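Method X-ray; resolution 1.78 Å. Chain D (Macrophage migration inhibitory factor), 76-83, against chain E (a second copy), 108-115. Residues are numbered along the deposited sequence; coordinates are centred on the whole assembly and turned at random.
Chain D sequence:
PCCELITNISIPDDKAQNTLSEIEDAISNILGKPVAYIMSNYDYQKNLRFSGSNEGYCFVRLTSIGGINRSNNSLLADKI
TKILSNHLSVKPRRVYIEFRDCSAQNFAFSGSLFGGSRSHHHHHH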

# COMPACT_ATOMS: atom_id res chain seq x y z
N LEU D 76 18.96 -3.99 12.60
CA LEU D 76 17.65 -4.58 12.31
C LEU D 76 17.57 -4.81 10.80
O LEU D 76 17.24 -5.91 10.37
CB LEU D 76 16.51 -3.67 12.79
CG LEU D 76 15.09 -4.09 12.37
CD1 LEU D 76 14.70 -5.50 12.82
CD2 LEU D 76 14.06 -3.06 12.87
N ALA D 77 17.96 -3.81 10.00
CA ALA D 77 18.07 -4.04 8.53
C ALA D 77 18.95 -5.24 8.15
O ALA D 77 18.64 -6.04 7.24
CB ALA D 77 18.53 -2.78 7.84
N ASP D 78 20.06 -5.40 8.88
CA ASP D 78 20.95 -6.52 8.62
C ASP D 78 20.26 -7.88 8.86
O ASP D 78 20.28 -8.80 8.01
CB ASP D 78 22.20 -6.35 9.53
CG ASP D 78 23.35 -7.35 9.22
OD1 ASP D 78 23.19 -8.32 8.47
OD2 ASP D 78 24.45 -7.21 9.78
N LYS D 79 19.65 -7.99 10.03
CA LYS D 79 18.99 -9.21 10.44
C LYS D 79 17.86 -9.55 9.45
O LYS D 79 17.72 -10.69 9.02
CB LYS D 79 18.37 -8.99 11.83
CG LYS D 79 17.73 -10.31 12.33
CD LYS D 79 18.74 -11.51 12.41
CE LYS D 79 18.04 -12.76 12.96
NZ LYS D 79 18.87 -14.03 12.89
N ILE D 80 17.10 -8.54 9.06
CA ILE D 80 15.99 -8.77 8.10
C ILE D 80 16.58 -9.25 6.80
O ILE D 80 16.09 -10.19 6.20
CB ILE D 80 15.09 -7.52 7.94
CG1 ILE D 80 14.32 -7.26 9.28
CG2 ILE D 80 14.09 -7.69 6.71
CD1 ILE D 80 13.67 -5.89 9.34
N THR D 81 17.62 -8.60 6.32
CA THR D 81 18.30 -9.09 5.10
C THR D 81 18.72 -10.58 5.17
O THR D 81 18.48 -11.36 4.23
CB THR D 81 19.51 -8.18 4.76
OG1 THR D 81 19.02 -6.83 4.53
CG2 THR D 81 20.23 -8.69 3.48
N LYS D 82 19.32 -11.00 6.28
CA LYS D 82 19.72 -12.41 6.42
C LYS D 82 18.53 -13.38 6.35
O LYS D 82 18.56 -14.41 5.64
CB LYS D 82 20.52 -12.63 7.75
CG LYS D 82 21.86 -11.84 7.95
CD LYS D 82 22.87 -12.07 6.79
CE LYS D 82 24.35 -11.67 7.13
NZ LYS D 82 24.53 -10.32 7.72
N ILE D 83 17.45 -13.01 7.05
CA ILE D 83 16.24 -13.81 7.07
C ILE D 83 15.70 -13.97 5.65
O ILE D 83 15.38 -15.09 5.19
CB ILE D 83 15.15 -13.16 7.98
CG1 ILE D 83 15.55 -13.23 9.47
CG2 ILE D 83 13.82 -13.79 7.68
CD1 ILE D 83 14.75 -12.27 10.37
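Chain E, residues 108-115: AFSGSLFG

Helices often receive a partner chain along a single stripe of their surface, because residues three or four positions apart return to the same side. The contact between two copies of macrophage migration inhibitory factor illustrates the principle. Residues 76-83 of chain D lie wholly within a helix that extends beyond both ends of the stretch, and its backbone is held by i to i+4 hydrogen bonds such as Ile80(D) N to Leu76(D) O, at 2.9 Å. Chain E approaches as a strand at 108-110, tightens into a 3-10 segment at 111-113 and then leaves it as irregular backbone. It runs broadly in the same direction as the helix: Phe109(E) lies beside Ala77(D), with their CA atoms 6.7 Å apart, and Gly115(E) comes nearest Lys82(D), with a CA to CA distance of 7.7 Å. The path is not strictly in step, however, because the turn brings Gly111(E) to Thr81(D) before Phe114(E) folds back to Asp78(D).

Leu76(D) points sideways and takes no part, so the contact begins at Ala77(D). Its small side chain points toward chain E and meets two aromatic rings: CB lies 3.7 Å from CD2 of Phe109(E) and 3.7 Å from CE2 of Phe114(E). A single methyl group thus packs against residues from both the strand and the segment beyond the turn.

Asp78(D) contributes mainly through its CB, which lies over one face of the Phe114(E) ring, 3.9 Å from the centroid and 21° off the normal, a CH-pi arrangement, while OD1 packs 3.4 Å from Phe114(E) CB. With chi1 in the m well, Phe114(E) directs its ring at the helix and loses 94 Å² to the contact, the largest share of any residue in the 308 Å² buried by the two stretches together.

Lys79(D) points away and Ile80(D) is out of reach, as expected for residues that face other sides of the helix. The stripe resumes at Thr81(D). Its OG1 donates a hydrogen bond to Ala77(D) O, 2.8 Å away, so its proton is used within the helix, and the same oxygen packs 3.6 Å from CA of Gly111(E) and 3.8 Å from CD2 of Phe114(E). The backbones are close here, with the CA atoms of Thr81(D) and Gly111(E) 5.6 Å apart; a CB on the glycine would fall only 3.1 Å from Thr81(D) CG2, so the absence of a side chain suits this tight approach.

Lys82(D) closes the contact. Its CB points sideways, but the end of the chain comes nearer, placing NZ 3.5 Å from Phe114(E) O. The same NZ forms a salt bridge with Asp78(D) OD1 at 2.5 Å, one helical turn back. Ile83(D) is out of reach. No hydrogen bond crosses between the stretches; packing around Phe114(E) dominates, while the hydrogen bonds and the salt bridge stay within each chain.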

# COMPACT_ATOMS: atom_id res chain seq x y z
N ALA E 108 16.72 4.36 5.08
CA ALA E 108 16.61 3.25 4.12
C ALA E 108 17.95 2.57 3.99
O ALA E 108 18.99 3.26 4.01
CB ALA E 108 16.17 3.79 2.79
N PHE E 109 17.95 1.24 3.85
CA PHE E 109 19.18 0.48 3.72
C PHE E 109 19.10 -0.48 2.54
O PHE E 109 18.07 -1.12 2.33
CB PHE E 109 19.46 -0.35 5.00
CG PHE E 109 19.62 0.48 6.21
CD1 PHE E 109 20.89 0.94 6.58
CD2 PHE E 109 18.50 0.82 7.00
CE1 PHE E 109 21.03 1.72 7.72
CE2 PHE E 109 18.65 1.62 8.12
CZ PHE E 109 19.92 2.06 8.49
N SER E 110 20.19 -0.55 1.75
CA SER E 110 20.36 -1.69 0.81
C SER E 110 20.87 -2.95 1.53
O SER E 110 21.88 -2.89 2.25
CB SER E 110 21.34 -1.31 -0.32
OG SER E 110 21.75 -2.47 -1.02
N GLY E 111 20.24 -4.10 1.29
CA GLY E 111 20.80 -5.38 1.78
C GLY E 111 22.26 -5.66 1.33
O GLY E 111 22.96 -6.40 2.01
N SER E 112 22.70 -5.08 0.21
CA SER E 112 24.14 -5.20 -0.19
C SER E 112 25.14 -4.68 0.84
O SER E 112 26.32 -5.03 0.76
CB SER E 112 24.43 -4.52 -1.54
OG SER E 112 24.28 -3.12 -1.48
N LEU E 113 24.71 -3.81 1.75
CA LEU E 113 25.54 -3.43 2.88
C LEU E 113 25.95 -4.61 3.75
O LEU E 113 26.99 -4.57 4.44
CB LEU E 113 24.81 -2.44 3.77
CG LEU E 113 24.71 -1.05 3.20
CD1 LEU E 113 23.71 -0.24 3.99
CD2 LEU E 113 26.10 -0.39 3.18
N PHE E 114 25.13 -5.65 3.74
CA PHE E 114 25.20 -6.67 4.82
C PHE E 114 25.66 -8.05 4.35
O PHE E 114 26.33 -8.74 5.10
CB PHE E 114 23.84 -6.76 5.53
CG PHE E 114 23.32 -5.43 5.98
CD1 PHE E 114 24.04 -4.67 6.92
CD2 PHE E 114 22.10 -4.90 5.47
CE1 PHE E 114 23.54 -3.44 7.37
CE2 PHE E 114 21.62 -3.66 5.94
CZ PHE E 114 22.35 -2.91 6.87
N GLY E 115 25.25 -8.45 3.13
CA GLY E 115 25.72 -9.70 2.51
C GLY E 115 26.61 -9.58 1.27
O GLY E 115 27.80 -9.25 1.37